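Local structure of mRNA export factor (Human herpesvirus 1, 4YXP) at residues B[89-103]-B[135-147]. The protein regulates viral gene expression, inhibits cellular splicing, helps shut off host protein synthesis and mediates nuclear export of viral intronless mRNAs. Residues are numbered along the deposited sequence; the frame is centred on the assembly and turned at random.
Sequences FAGNPRAASTAKAMR and PLRPQDPIIGTTA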
loop_
_atom_site.group_PDB
_atom_site.type_symbol
_atom_site.label_atom_id
_atom_site.label_comp_id
_atom_site.label_asym_id
_atom_site.label_seq_id
_atom_site.Cartn_x
_atom_site.Cartn_y
_atom_site.Cartn_z
ATOM N N PHE B 89 11.695 -25.207 -1.136
ATOM C CA PHE B 89 10.968 -24.404 -2.117
ATOM C C PHE B 89 11.033 -25.033 -3.504
ATOM O O PHE B 89 10.007 -25.256 -4.144
ATOM C CB PHE B 89 11.536 -22.982 -2.199
ATOM C CG PHE B 89 11.207 -22.104 -1.019
ATOM C CD1 PHE B 89 10.136 -22.383 -0.185
ATOM C CD2 PHE B 89 11.974 -20.982 -0.758
ATOM C CE1 PHE B 89 9.844 -21.562 0.887
ATOM C CE2 PHE B 89 11.688 -20.160 0.312
ATOM C CZ PHE B 89 10.623 -20.449 1.136
ATOM N N ALA B 90 12.248 -25.305 -3.968
ATOM C CA ALA B 90 12.469 -25.765 -5.335
ATOM C C ALA B 90 11.885 -27.153 -5.573
ATOM O O ALA B 90 11.451 -27.471 -6.679
ATOM C CB ALA B 90 13.957 -25.763 -5.653
ATOM N N GLY B 91 11.873 -27.975 -4.531
ATOM C CA GLY B 91 11.455 -29.359 -4.660
ATOM C C GLY B 91 9.953 -29.570 -4.617
ATOM O O GLY B 91 9.476 -30.677 -4.860
ATOM N N ASN B 92 9.208 -28.507 -4.323
ATOM C CA ASN B 92 7.765 -28.613 -4.132
ATOM C C ASN B 92 7.034 -27.459 -4.819
ATOM O O ASN B 92 6.558 -26.535 -4.154
ATOM C CB ASN B 92 7.438 -28.637 -2.638
ATOM C CG ASN B 92 8.077 -29.816 -1.922
ATOM O OD1 ASN B 92 7.532 -30.917 -1.913
ATOM N ND2 ASN B 92 9.238 -29.587 -1.319
ATOM N N PRO B 93 6.941 -27.507 -6.157
ATOM C CA PRO B 93 6.399 -26.378 -6.924
ATOM C C PRO B 93 4.950 -26.018 -6.592
ATOM O O PRO B 93 4.626 -24.831 -6.557
ATOM C CB PRO B 93 6.517 -26.847 -8.380
ATOM C CG PRO B 93 6.717 -28.320 -8.318
ATOM C CD PRO B 93 7.418 -28.590 -7.032
ATOM N N ARG B 94 4.095 -27.009 -6.356
ATOM C CA ARG B 94 2.695 -26.726 -6.053
ATOM C C ARG B 94 2.575 -26.006 -4.710
ATOM O O ARG B 94 1.912 -24.974 -4.610
ATOM C CB ARG B 94 1.862 -28.012 -6.058
ATOM C CG ARG B 94 1.694 -28.615 -7.448
ATOM C CD ARG B 94 0.606 -29.685 -7.495
ATOM N NE ARG B 94 -0.722 -29.136 -7.229
ATOM C CZ ARG B 94 -1.857 -29.814 -7.367
ATOM N NH1 ARG B 94 -1.844 -31.077 -7.774
ATOM N NH2 ARG B 94 -3.016 -29.223 -7.100
ATOM N N ALA B 95 3.233 -26.535 -3.683
ATOM C CA ALA B 95 3.259 -25.876 -2.379
ATOM C C ALA B 95 3.869 -24.475 -2.469
ATOM O O ALA B 95 3.423 -23.547 -1.786
ATOM C CB ALA B 95 4.032 -26.720 -1.377
ATOM N N ALA B 96 4.890 -24.321 -3.307
ATOM C CA ALA B 96 5.583 -23.042 -3.433
ATOM C C ALA B 96 4.688 -21.969 -4.046
ATOM O O ALA B 96 4.745 -20.811 -3.638
ATOM C CB ALA B 96 6.847 -23.203 -4.266
ATOM N N SER B 97 3.873 -22.347 -5.026
ATOM C CA SER B 97 2.975 -21.393 -5.671
ATOM C C SER B 97 1.913 -20.929 -4.676
ATOM O O SER B 97 1.577 -19.745 -4.614
ATOM C CB SER B 97 2.314 -22.007 -6.910
ATOM O OG SER B 97 1.297 -22.926 -6.555
ATOM N N THR B 98 1.393 -21.874 -3.901
ATOM C CA THR B 98 0.473 -21.565 -2.812
ATOM C C THR B 98 1.114 -20.582 -1.832
ATOM O O THR B 98 0.531 -19.543 -1.510
ATOM C CB THR B 98 0.048 -22.850 -2.064
ATOM O OG1 THR B 98 -0.632 -23.730 -2.967
ATOM C CG2 THR B 98 -0.870 -22.531 -0.899
ATOM N N ALA B 99 2.318 -20.908 -1.368
ATOM C CA ALA B 99 3.033 -20.057 -0.415
ATOM C C ALA B 99 3.257 -18.654 -0.975
ATOM O O ALA B 99 3.095 -17.654 -0.269
ATOM C CB ALA B 99 4.362 -20.688 -0.042
ATOM N N LYS B 100 3.634 -18.593 -2.245
ATOM C CA LYS B 100 3.921 -17.331 -2.914
ATOM C C LYS B 100 2.674 -16.447 -2.969
ATOM O O LYS B 100 2.748 -15.241 -2.734
ATOM C CB LYS B 100 4.462 -17.609 -4.321
ATOM C CG LYS B 100 4.820 -16.389 -5.154
ATOM C CD LYS B 100 5.603 -16.811 -6.396
ATOM C CE LYS B 100 5.162 -16.064 -7.645
ATOM N NZ LYS B 100 6.074 -16.335 -8.797
ATOM N N ALA B 101 1.528 -17.051 -3.267
ATOM C CA ALA B 101 0.269 -16.316 -3.335
ATOM C C ALA B 101 -0.101 -15.713 -1.983
ATOM O O ALA B 101 -0.558 -14.573 -1.910
ATOM C CB ALA B 101 -0.846 -17.224 -3.826
ATOM N N MET B 102 0.094 -16.480 -0.915
ATOM C CA MET B 102 -0.236 -16.009 0.427
ATOM C C MET B 102 0.740 -14.933 0.898
ATOM O O MET B 102 0.332 -13.924 1.475
ATOM C CB MET B 102 -0.250 -17.177 1.415
ATOM C CG MET B 102 -1.605 -17.885 1.522
ATOM S SD MET B 102 -1.566 -19.278 2.672
ATOM C CE MET B 102 -0.263 -20.253 1.961
ATOM N N ARG B 103 2.026 -15.136 0.641
ATOM C CA ARG B 103 3.034 -14.155 1.032
ATOM C C ARG B 103 2.791 -12.821 0.330
ATOM O O ARG B 103 3.044 -11.757 0.893
ATOM C CB ARG B 103 4.441 -14.661 0.712
ATOM C CG ARG B 103 5.550 -13.645 1.014
ATOM C CD ARG B 103 6.931 -14.216 0.716
ATOM N NE ARG B 103 7.984 -13.207 0.820
ATOM C CZ ARG B 103 8.680 -12.943 1.921
ATOM N NH1 ARG B 103 8.456 -13.615 3.047
ATOM N NH2 ARG B 103 9.611 -11.998 1.897
ATOM N N PRO B 135 21.146 -20.318 -7.926
ATOM C CA PRO B 135 20.311 -19.527 -8.839
ATOM C C PRO B 135 19.197 -18.744 -8.144
ATOM O O PRO B 135 18.567 -19.266 -7.224
ATOM C CB PRO B 135 19.707 -20.588 -9.767
ATOM C CG PRO B 135 20.677 -21.704 -9.747
ATOM C CD PRO B 135 21.231 -21.728 -8.355
ATOM N N LEU B 136 18.967 -17.510 -8.588
ATOM C CA LEU B 136 17.819 -16.719 -8.150
ATOM C C LEU B 136 16.621 -17.031 -9.045
ATOM O O LEU B 136 16.624 -16.692 -10.231
ATOM C CB LEU B 136 18.136 -15.219 -8.198
ATOM C CG LEU B 136 19.362 -14.739 -7.412
ATOM C CD1 LEU B 136 19.658 -13.278 -7.716
ATOM C CD2 LEU B 136 19.156 -14.943 -5.925
ATOM N N ARG B 137 15.598 -17.665 -8.478
ATOM C CA ARG B 137 14.462 -18.151 -9.264
ATOM C C ARG B 137 13.189 -17.332 -9.001
ATOM O O ARG B 137 12.839 -17.094 -7.848
ATOM C CB ARG B 137 14.198 -19.623 -8.947
ATOM C CG ARG B 137 15.457 -20.494 -8.923
ATOM C CD ARG B 137 15.175 -21.903 -8.423
ATOM N NE ARG B 137 14.313 -21.901 -7.239
ATOM C CZ ARG B 137 13.068 -22.378 -7.192
ATOM N NH1 ARG B 137 12.502 -22.939 -8.258
ATOM N NH2 ARG B 137 12.385 -22.306 -6.058
ATOM N N PRO B 138 12.484 -16.907 -10.067
ATOM C CA PRO B 138 11.241 -16.150 -9.863
ATOM C C PRO B 138 10.137 -16.922 -9.138
ATOM O O PRO B 138 9.263 -16.291 -8.544
ATOM C CB PRO B 138 10.797 -15.814 -11.291
ATOM C CG PRO B 138 12.029 -15.884 -12.103
ATOM C CD PRO B 138 12.857 -16.965 -11.492
ATOM N N GLN B 139 10.179 -18.250 -9.191
ATOM C CA GLN B 139 9.132 -19.096 -8.613
ATOM C C GLN B 139 9.348 -19.266 -7.111
ATOM O O GLN B 139 8.466 -19.727 -6.386
ATOM C CB GLN B 139 9.103 -20.467 -9.297
ATOM C CG GLN B 139 9.012 -20.417 -10.822
ATOM C CD GLN B 139 10.346 -20.095 -11.489
ATOM O OE1 GLN B 139 11.410 -20.221 -10.876
ATOM N NE2 GLN B 139 10.290 -19.667 -12.746
ATOM N N ASP B 140 10.545 -18.907 -6.664
ATOM C CA ASP B 140 10.893 -18.844 -5.252
ATOM C C ASP B 140 9.908 -17.909 -4.532
ATOM O O ASP B 140 9.712 -16.784 -4.973
ATOM C CB ASP B 140 12.347 -18.364 -5.140
ATOM C CG ASP B 140 12.816 -18.171 -3.717
ATOM O OD1 ASP B 140 12.133 -17.477 -2.938
ATOM O OD2 ASP B 140 13.907 -18.696 -3.398
ATOM N N PRO B 141 9.263 -18.370 -3.440
ATOM C CA PRO B 141 8.251 -17.508 -2.808
ATOM C C PRO B 141 8.765 -16.149 -2.328
ATOM O O PRO B 141 8.012 -15.173 -2.365
ATOM C CB PRO B 141 7.775 -18.343 -1.614
ATOM C CG PRO B 141 8.015 -19.751 -2.023
ATOM C CD PRO B 141 9.273 -19.719 -2.843
ATOM N N ILE B 142 10.016 -16.088 -1.884
ATOM C CA ILE B 142 10.575 -14.849 -1.356
ATOM C C ILE B 142 10.926 -13.908 -2.509
ATOM O O ILE B 142 10.527 -12.739 -2.515
ATOM C CB ILE B 142 11.798 -15.137 -0.457
ATOM C CG1 ILE B 142 11.349 -15.897 0.791
ATOM C CG2 ILE B 142 12.506 -13.840 -0.063
ATOM C CD1 ILE B 142 12.482 -16.339 1.706
ATOM N N ILE B 143 11.663 -14.418 -3.490
ATOM C CA ILE B 143 12.029 -13.612 -4.649
ATOM C C ILE B 143 10.775 -13.224 -5.434
ATOM O O ILE B 143 10.658 -12.093 -5.919
ATOM C CB ILE B 143 13.047 -14.357 -5.536
ATOM C CG1 ILE B 143 14.358 -14.551 -4.759
ATOM C CG2 ILE B 143 13.298 -13.595 -6.835
ATOM C CD1 ILE B 143 15.404 -15.367 -5.476
ATOM N N GLY B 144 9.832 -14.157 -5.539
ATOM C CA GLY B 144 8.635 -13.946 -6.336
ATOM C C GLY B 144 7.698 -12.840 -5.865
ATOM O O GLY B 144 6.861 -12.364 -6.637
ATOM N N THR B 145 7.818 -12.428 -4.606
ATOM C CA THR B 145 6.921 -11.402 -4.061
ATOM C C THR B 145 7.629 -10.066 -3.855
ATOM O O THR B 145 7.163 -9.220 -3.091
ATOM C CB THR B 145 6.297 -11.847 -2.721
ATOM O OG1 THR B 145 7.329 -12.220 -1.799
ATOM C CG2 THR B 145 5.351 -13.027 -2.931
ATOM N N THR B 146 8.746 -9.865 -4.549
ATOM C CA THR B 146 9.485 -8.607 -4.448
ATOM C C THR B 146 8.581 -7.407 -4.765
ATOM O O THR B 146 8.639 -6.381 -4.088
ATOM C CB THR B 146 10.706 -8.597 -5.392
ATOM O OG1 THR B 146 11.630 -9.619 -4.994
ATOM C CG2 THR B 146 11.423 -7.247 -5.359
ATOM N N ALA B 147 7.747 -7.545 -5.788
ATOM C CA ALA B 147 6.871 -6.452 -6.216
ATOM C C ALA B 147 5.917 -6.015 -5.107
ATOM O O ALA B 147 5.490 -4.861 -5.070
ATOM C CB ALA B 147 6.080 -6.862 -7.446
HETATM O O HOH W 1 9.842 -22.309 -5.805
HETATM O O HOH W 2 9.739 -10.824 -0.899
#
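Pro141 is the knob of this contact, fitted into a hole on 89-103 made by Phe89, Ala96, Ala99 and Lys100. Its CD forms a CH-pi contact over one face of the Phe89 ring, 3.7 Å from the ring centroid and 16° off the normal, while its CG reaches the methyls of Ala96 and Ala99. At the ring's edge, near its plane, stands Ile142 CD1.

Polar bonds flank this apolar centre. Arg103, with CG anti to its backbone N (chi1 176°) and an extended chain, runs past Pro141 O to Thr145, where NE donates to OG1 at 2.9 Å, nearly in the guanidinium plane though bent to 138° at the hydrogen. Ile142 covers one face of that guanidinium, and a water joins Arg103 NH2, Ile142 O and Thr145 OG1. Lys100, its chain bent at chi3, passes Gly144 and lets NZ donate to Pro138 O at 3.2 Å, from above the carbonyl plane. Toward the other end, the flat guanidinium of Arg137 lies against Ala90, with Ala90 CB 3.8 Å above its plane, over the centre; a second water accepts from Arg137 NH2 and donates weakly to Phe89 O and Gln139 O.

Further out, Asp140 fixes the turn that carries Pro141: OD1 accepts from Ile142 N and Ile143 N, at 2.7 and 3.1 Å, and OD2 is held by Trp125. Arg103 NH1 forms a salt bridge with Glu121 and also bonds Gly266 O of the second subunit, whose Tyr268 meets the Phe89 ring edge-to-face. The arrangement is an Asp N-cap followed by proline at the start of a short, weakly bonded helix, used here as a knob-into-hole joint within the mainly helical C-terminal domain, where it forms part of the intertwined dimer interface.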